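Local coordinates for 6-phosphogluconate dehydrogenase NAD-binding (Dyadobacter fermentans, PDB 4GBJ), which probably works as an NAD(P)-dependent oxidoreductase of the beta-hydroxyacid dehydrogenase family, pairing a Rossmann-type dinucleotide-binding domain with an all-helical C-terminal domain, at residues Leu175-Phe179 with Asp244-Thr248; Ala182-Glu186 with Ile264-Arg268; Phe238-Leu242 with Arg268-Leu273. All coordinates share one frame; numbering follows the deposited sequence.

Contact 1 (Leu175-Phe179 with Asp244-Thr248); sequences LAGNF and DINLT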
loop_
_atom_site.group_PDB
_atom_site.type_symbol
_atom_site.label_atom_id
_atom_site.label_comp_id
_atom_site.label_asym_id
_atom_site.label_seq_id
_atom_site.Cartn_x
_atom_site.Cartn_y
_atom_site.Cartn_z
ATOM N N LEU B 175 1.636 1.452 15.495
ATOM C CA LEU B 175 2.939 1.758 14.902
ATOM C C LEU B 175 3.085 1.052 13.569
ATOM O O LEU B 175 3.512 1.682 12.613
ATOM C CB LEU B 175 4.098 1.358 15.844
ATOM C CG LEU B 175 4.206 2.164 17.163
ATOM C CD1 LEU B 175 5.351 1.669 18.000
ATOM C CD2 LEU B 175 4.242 3.642 16.900
ATOM N N ALA B 176 2.667 -0.219 13.479
ATOM C CA ALA B 176 2.732 -0.977 12.244
ATOM C C ALA B 176 1.844 -0.355 11.155
ATOM O O ALA B 176 2.265 -0.290 9.990
ATOM C CB ALA B 176 2.312 -2.425 12.483
ATOM N N GLY B 177 0.645 0.098 11.545
ATOM C CA GLY B 177 -0.283 0.755 10.642
ATOM C C GLY B 177 0.301 2.028 10.069
ATOM O O GLY B 177 0.294 2.198 8.843
ATOM N N ASN B 178 0.869 2.887 10.950
ATOM C CA ASN B 178 1.514 4.158 10.567
ATOM C C ASN B 178 2.778 3.920 9.725
ATOM O O ASN B 178 3.039 4.678 8.809
ATOM C CB ASN B 178 1.856 5.012 11.786
ATOM C CG ASN B 178 0.703 5.815 12.350
ATOM O OD1 ASN B 178 -0.440 5.773 11.871
ATOM N ND2 ASN B 178 0.994 6.582 13.383
ATOM N N PHE B 179 3.499 2.857 10.010
ATOM C CA PHE B 179 4.660 2.433 9.216
ATOM C C PHE B 179 4.217 2.081 7.808
ATOM O O PHE B 179 4.857 2.508 6.863
ATOM C CB PHE B 179 5.395 1.258 9.886
ATOM C CG PHE B 179 6.189 0.373 8.970
ATOM C CD1 PHE B 179 7.415 0.789 8.458
ATOM C CD2 PHE B 179 5.710 -0.878 8.602
ATOM C CE1 PHE B 179 8.150 -0.050 7.645
ATOM C CE2 PHE B 179 6.428 -1.693 7.743
ATOM C CZ PHE B 179 7.642 -1.290 7.280
ATOM N N ASP B 244 7.236 9.234 15.035
ATOM C CA ASP B 244 6.522 7.970 14.897
ATOM C C ASP B 244 7.389 6.858 14.293
ATOM O O ASP B 244 7.379 5.746 14.829
ATOM C CB ASP B 244 5.209 8.120 14.098
ATOM C CG ASP B 244 3.994 8.577 14.926
ATOM O OD1 ASP B 244 4.130 8.713 16.198
ATOM O OD2 ASP B 244 2.888 8.732 14.328
ATOM N N ILE B 245 8.139 7.123 13.233
ATOM C CA ILE B 245 8.984 6.074 12.669
ATOM C C ILE B 245 10.091 5.659 13.669
ATOM O O ILE B 245 10.467 4.502 13.685
ATOM C CB ILE B 245 9.550 6.445 11.284
ATOM C CG1 ILE B 245 9.983 5.232 10.521
ATOM C CG2 ILE B 245 10.692 7.453 11.353
ATOM C CD1 ILE B 245 8.813 4.285 10.097
ATOM N N ASN B 246 10.610 6.574 14.457
ATOM C CA ASN B 246 11.596 6.253 15.489
ATOM C C ASN B 246 11.011 5.385 16.583
ATOM O O ASN B 246 11.736 4.503 17.071
ATOM C CB ASN B 246 12.219 7.489 16.097
ATOM C CG ASN B 246 13.279 8.122 15.201
ATOM O OD1 ASN B 246 13.894 7.483 14.355
ATOM N ND2 ASN B 246 13.519 9.405 15.340
ATOM N N LEU B 247 9.693 5.552 16.936
ATOM C CA LEU B 247 9.039 4.655 17.912
ATOM C C LEU B 247 9.008 3.235 17.321
ATOM O O LEU B 247 9.258 2.270 18.013
ATOM C CB LEU B 247 7.604 5.110 18.231
ATOM C CG LEU B 247 7.381 6.428 19.003
ATOM C CD1 LEU B 247 5.943 6.646 19.230
ATOM C CD2 LEU B 247 8.095 6.426 20.349
ATOM N N THR B 248 8.685 3.120 16.026
ATOM C CA THR B 248 8.646 1.837 15.330
ATOM C C THR B 248 10.029 1.178 15.320
ATOM O O THR B 248 10.152 -0.027 15.593
ATOM C CB THR B 248 8.105 2.063 13.933
ATOM O OG1 THR B 248 6.784 2.582 14.073
ATOM C CG2 THR B 248 8.152 0.797 13.064
HETATM O O HOH W 1 5.327 4.036 12.455
#

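Contact 2 (Ala182-Glu186 with Ile264-Arg268); sequences ACSLE and IIRNR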
loop_
_atom_site.group_PDB
_atom_site.type_symbol
_atom_site.label_atom_id
_atom_site.label_comp_id
_atom_site.label_asym_id
_atom_site.label_seq_id
_atom_site.Cartn_x
_atom_site.Cartn_y
_atom_site.Cartn_z
ATOM N N ALA B 182 3.368 5.234 5.831
ATOM C CA ALA B 182 4.625 5.898 5.449
ATOM C C ALA B 182 5.283 5.164 4.279
ATOM O O ALA B 182 5.783 5.830 3.350
ATOM C CB ALA B 182 5.580 5.984 6.633
ATOM N N CYS B 183 5.262 3.825 4.284
ATOM C CA CYS B 183 5.760 3.041 3.137
ATOM C C CYS B 183 4.943 3.316 1.877
ATOM O O CYS B 183 5.497 3.346 0.791
ATOM C CB CYS B 183 5.751 1.551 3.441
ATOM S SG CYS B 183 6.948 1.038 4.668
ATOM N N SER B 184 3.642 3.478 2.016
ATOM C CA SER B 184 2.748 3.751 0.869
ATOM C C SER B 184 3.102 5.069 0.267
ATOM O O SER B 184 3.174 5.191 -0.946
ATOM C CB SER B 184 1.285 3.697 1.317
ATOM O OG SER B 184 1.079 2.417 1.899
ATOM N N LEU B 185 3.348 6.072 1.114
ATOM C CA LEU B 185 3.792 7.374 0.636
ATOM C C LEU B 185 5.122 7.294 -0.118
ATOM O O LEU B 185 5.285 7.901 -1.170
ATOM C CB LEU B 185 3.976 8.331 1.801
ATOM C CG LEU B 185 2.659 8.935 2.360
ATOM C CD1 LEU B 185 2.895 9.447 3.806
ATOM C CD2 LEU B 185 2.164 10.045 1.471
ATOM N N GLU B 186 6.078 6.563 0.448
ATOM C CA GLU B 186 7.384 6.432 -0.158
ATOM C C GLU B 186 7.316 5.678 -1.503
ATOM O O GLU B 186 7.943 6.118 -2.457
ATOM C CB GLU B 186 8.366 5.751 0.818
ATOM C CG GLU B 186 9.680 5.378 0.178
ATOM C CD GLU B 186 10.521 6.532 -0.287
ATOM O OE1 GLU B 186 11.440 6.284 -1.094
ATOM O OE2 GLU B 186 10.383 7.642 0.276
ATOM N N ILE B 264 14.702 3.840 5.528
ATOM C CA ILE B 264 14.517 4.736 4.384
ATOM C C ILE B 264 13.559 5.850 4.773
ATOM O O ILE B 264 13.908 6.978 4.571
ATOM C CB ILE B 264 14.021 3.998 3.142
ATOM C CG1 ILE B 264 15.018 2.898 2.662
ATOM C CG2 ILE B 264 13.681 4.958 1.987
ATOM C CD1 ILE B 264 16.153 3.255 2.226
ATOM N N ILE B 265 12.422 5.540 5.417
ATOM C CA ILE B 265 11.434 6.528 5.853
ATOM C C ILE B 265 12.060 7.492 6.832
ATOM O O ILE B 265 11.924 8.713 6.678
ATOM C CB ILE B 265 10.212 5.804 6.460
ATOM C CG1 ILE B 265 9.408 5.024 5.375
ATOM C CG2 ILE B 265 9.326 6.705 7.237
ATOM C CD1 ILE B 265 8.857 5.811 4.295
ATOM N N ARG B 266 12.779 6.957 7.824
ATOM C CA ARG B 266 13.487 7.809 8.767
ATOM C C ARG B 266 14.404 8.808 8.046
ATOM O O ARG B 266 14.366 9.993 8.368
ATOM C CB ARG B 266 14.309 6.973 9.756
ATOM C CG ARG B 266 15.171 7.785 10.718
ATOM C CD ARG B 266 15.761 6.857 11.775
ATOM N NE ARG B 266 16.812 7.518 12.545
ATOM C CZ ARG B 266 18.048 7.754 12.119
ATOM N NH1 ARG B 266 18.419 7.402 10.887
ATOM N NH2 ARG B 266 18.915 8.371 12.903
ATOM N N ASN B 267 15.185 8.361 7.072
ATOM C CA ASN B 267 16.113 9.272 6.343
ATOM C C ASN B 267 15.368 10.294 5.531
ATOM O O ASN B 267 15.866 11.421 5.420
ATOM C CB ASN B 267 17.116 8.508 5.456
ATOM C CG ASN B 267 18.183 7.827 6.297
ATOM O OD1 ASN B 267 18.416 8.185 7.436
ATOM N ND2 ASN B 267 18.796 6.774 5.790
ATOM N N ARG B 268 14.142 9.954 5.008
ATOM C CA ARG B 268 13.366 10.967 4.301
ATOM C C ARG B 268 13.010 12.163 5.222
ATOM O O ARG B 268 13.041 13.301 4.778
ATOM C CB ARG B 268 12.075 10.389 3.748
ATOM C CG ARG B 268 12.226 9.310 2.729
ATOM C CD ARG B 268 13.145 9.724 1.613
ATOM N NE ARG B 268 12.998 8.895 0.426
ATOM C CZ ARG B 268 13.776 8.968 -0.652
ATOM N NH1 ARG B 268 14.782 9.818 -0.696
ATOM N NH2 ARG B 268 13.572 8.161 -1.680
#

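Contact 3 (Phe238-Leu242 with Arg268-Leu273); sequences FPLGL and RFISGL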
loop_
_atom_site.group_PDB
_atom_site.type_symbol
_atom_site.label_atom_id
_atom_site.label_comp_id
_atom_site.label_asym_id
_atom_site.label_seq_id
_atom_site.Cartn_x
_atom_site.Cartn_y
_atom_site.Cartn_z
ATOM N N PHE B 238 5.257 17.647 9.918
ATOM C CA PHE B 238 6.383 16.823 9.414
ATOM C C PHE B 238 7.255 16.211 10.508
ATOM O O PHE B 238 7.492 14.990 10.481
ATOM C CB PHE B 238 7.236 17.638 8.428
ATOM C CG PHE B 238 8.235 16.909 7.597
ATOM C CD1 PHE B 238 7.859 16.340 6.385
ATOM C CD2 PHE B 238 9.592 16.940 7.920
ATOM C CE1 PHE B 238 8.785 15.665 5.595
ATOM C CE2 PHE B 238 10.533 16.307 7.108
ATOM C CZ PHE B 238 10.120 15.653 5.948
ATOM N N PRO B 239 7.712 16.975 11.493
ATOM C CA PRO B 239 8.564 16.377 12.530
ATOM C C PRO B 239 7.860 15.237 13.273
ATOM O O PRO B 239 8.542 14.345 13.777
ATOM C CB PRO B 239 8.890 17.546 13.465
ATOM C CG PRO B 239 8.642 18.762 12.653
ATOM C CD PRO B 239 7.505 18.417 11.742
ATOM N N LEU B 240 6.510 15.240 13.309
ATOM C CA LEU B 240 5.783 14.171 13.995
ATOM C C LEU B 240 5.918 12.821 13.246
ATOM O O LEU B 240 5.857 11.791 13.881
ATOM C CB LEU B 240 4.307 14.555 14.228
ATOM C CG LEU B 240 4.135 15.791 15.071
ATOM C CD1 LEU B 240 2.677 16.186 15.165
ATOM C CD2 LEU B 240 4.753 15.635 16.466
ATOM N N GLY B 241 6.202 12.826 11.947
ATOM C CA GLY B 241 6.422 11.587 11.221
ATOM C C GLY B 241 7.684 10.902 11.655
ATOM O O GLY B 241 7.737 9.667 11.770
ATOM N N LEU B 242 8.714 11.704 11.913
ATOM C CA LEU B 242 10.001 11.227 12.389
ATOM C C LEU B 242 9.859 10.628 13.782
ATOM O O LEU B 242 10.394 9.564 14.043
ATOM C CB LEU B 242 11.040 12.366 12.372
ATOM C CG LEU B 242 12.470 12.033 12.858
ATOM C CD1 LEU B 242 13.020 10.828 12.158
ATOM C CD2 LEU B 242 13.369 13.212 12.741
ATOM N N ARG B 268 14.142 9.954 5.008
ATOM C CA ARG B 268 13.366 10.967 4.301
ATOM C C ARG B 268 13.010 12.163 5.222
ATOM O O ARG B 268 13.041 13.301 4.778
ATOM C CB ARG B 268 12.075 10.389 3.748
ATOM C CG ARG B 268 12.226 9.310 2.729
ATOM C CD ARG B 268 13.145 9.724 1.613
ATOM N NE ARG B 268 12.998 8.895 0.426
ATOM C CZ ARG B 268 13.776 8.968 -0.652
ATOM N NH1 ARG B 268 14.782 9.818 -0.696
ATOM N NH2 ARG B 268 13.572 8.161 -1.680
ATOM N N PHE B 269 12.625 11.887 6.456
ATOM C CA PHE B 269 12.303 12.938 7.434
ATOM C C PHE B 269 13.523 13.716 7.840
ATOM O O PHE B 269 13.472 14.953 7.887
ATOM C CB PHE B 269 11.630 12.400 8.701
ATOM C CG PHE B 269 10.199 11.982 8.469
ATOM C CD1 PHE B 269 9.238 12.913 8.102
ATOM C CD2 PHE B 269 9.831 10.638 8.519
ATOM C CE1 PHE B 269 7.949 12.512 7.780
ATOM C CE2 PHE B 269 8.544 10.247 8.214
ATOM C CZ PHE B 269 7.602 11.186 7.873
ATOM N N ILE B 270 14.639 13.016 8.129
ATOM C CA ILE B 270 15.881 13.722 8.540
ATOM C C ILE B 270 16.331 14.695 7.410
ATOM O O ILE B 270 16.622 15.876 7.648
ATOM C CB ILE B 270 16.994 12.720 8.903
ATOM C CG1 ILE B 270 16.578 11.925 10.172
ATOM C CG2 ILE B 270 18.300 13.444 9.146
ATOM C CD1 ILE B 270 17.476 10.750 10.480
ATOM N N SER B 271 16.382 14.179 6.186
ATOM C CA SER B 271 16.759 14.961 5.009
ATOM C C SER B 271 15.758 16.086 4.751
ATOM O O SER B 271 16.173 17.202 4.433
ATOM C CB SER B 271 16.918 14.079 3.770
ATOM O OG SER B 271 17.459 14.864 2.721
ATOM N N GLY B 272 14.459 15.821 4.944
ATOM C CA GLY B 272 13.458 16.853 4.780
ATOM C C GLY B 272 13.616 17.991 5.770
ATOM O O GLY B 272 13.367 19.155 5.437
ATOM N N LEU B 273 13.990 17.669 7.012
ATOM C CA LEU B 273 14.274 18.709 8.002
ATOM C C LEU B 273 15.536 19.493 7.593
ATOM O O LEU B 273 15.587 20.714 7.755
ATOM C CB LEU B 273 14.427 18.096 9.386
ATOM C CG LEU B 273 13.137 17.611 10.048
ATOM C CD1 LEU B 273 13.478 16.822 11.312
ATOM C CD2 LEU B 273 12.169 18.787 10.360
#

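Contact 1 (Leu175-Phe179 with Asp244-Thr248)
D244 and N178 face each other at one end of this helix crossing, the carboxylate oxygen OD2 of D244 lying 3.0 Å from ND2 of N178, with the amide and carboxylate planes turned 30° apart. I245 comes next: with CG1 anti to the backbone N (chi1 -160°) and a bend at the following bond, CD1 reaches the rim of the F179 ring, where it sits near the ring plane at 4.1 Å from CD1 of F179. L247 offers its CB to the CD2 branch of L175 at 3.9 Å, the two leucines meeting at about a right angle. T248 closes the segment and lies against L175, whose CB comes to 3.4 Å from OG1 of T248. That hydroxyl also reaches across through a water: the water is 2.6 Å from OG1 of T248 and donates to the carbonyl O of L175 at 3.0 Å, so a water-mediated polar bridge joins the two helices beside the leucine packing. M194 of the second subunit packs on T248, and A262 of helix 260-274 touches both F179 and I245. The axes of 175-179 and 244-248 approach to 9.5 Å, with directions 124° apart. With K174, the predicted active-site lysine, immediately before L175 and close to N178, the crossing belongs to the helical C-terminal domain characteristic of beta-hydroxyacid dehydrogenases, beside their probable catalytic site.

Contact 2 (Ala182-Glu186 with Ile264-Arg268)
R268 grips the carboxylate of E186 side-on, with NE and NH2 each taking one oxygen. NH2 of R268 donates to OE1 of E186 over 2.9 Å at 165°, meeting the syn lone pair almost within the guanidinium plane. The second bond, from NE of R268 to OE2 of E186, is also 2.9 Å long but less straight, at 154°, and approaches from outside the carboxylate plane; the two flat groups are somewhat twisted against each other. E186 arrives with CG anti to its own N and then bends at chi2, bringing its acid round to the arginine. Two bonds fix the rotation of the carboxylate, and the positive charge would probably ease the nearness of E190, another acid close to OE1. NH1 of R268 has a further salt bridge, to D292.

Next to the charged pair, I265 supplies most of the apolar packing. Its CD1 presses on the 182-186 helix, 3.2 Å from O of A182 and 3.5 Å from CB of E186, while its other branch, CG2, rests against CB of A182 at 3.9 Å. I264 contributes less, its CG2 lying alongside the acid of E186.

L285 touches E186, I265 and R268, and F261 of the second subunit packs on E186 and I264. The axes of 182-186 and 264-268 cross at 73°, with I265 also leaning on I245 of helix 238-254 and L185 packing on Y222 and V226 of helix 217-228.

Contact 3 (Phe238-Leu242 with Arg268-Leu273)
F238 and F269 form the tight heart of this contact, an edge-to-face pair in which the edge of F269 points at the face of F238. The ring centroids are 4.9 Å apart and the planes stand at 65°, with CD1 of F269 sitting over the centre of the F238 ring. F238 extends anti to its backbone N (chi1 -167°), which sends its ring across to the other helix: CE2 comes to 3.3 Å from the carbonyl O of F269, and CZ lies 3.7 Å from CA of G272. The ring of F269 in turn lies on the backbone of the first helix. CA of G241 makes a CH-pi contact over its face, 3.9 Å from the ring centroid, and the N of L242 is above the same ring. Both glycines thus give an aromatic ring direct access to main chain, and the axes of 238-242 and 268-273 approach to 9.2 Å.

The other side is looser. CB of L242 still meets CB of F269 at 3.7 Å, but further out the touching is between branch ends: CD2 of L242 with CD1 of L273 at 3.9 Å, and CD1 of L242 with CG1 of the exposed I270 at 4.2 Å. P239 adds a marginal contact with L273.

With these segments running at 145°, the consecutive helices 238-254 and 260-274 form a near-antiparallel pair, a helical hairpin of the all-helical C-terminal domain, held by an edge-to-face phenylalanine pair.

Following the chain, helix 169-197 comes first and supplies one side of both contact 1 and contact 2. Contact 1 closes a largely helical loop of 64 residues by returning helix 238-254 to 175-179; contact 2 closes a longer one of 77, bringing helix 260-274 onto 182-186. Contact 3 closes the shortest span, 25 residues made mostly of the rest of those two helices. All three cross, their segments alternating. Contacts 1 and 2 touch where I245 packs on I265, while contacts 2 and 3 share R268 and meet through R266 and L242. Together they bind three helices of the C-terminal domain; contacts 1 and 2 pack more extensively on the second subunit, which contact 3 reaches through R268.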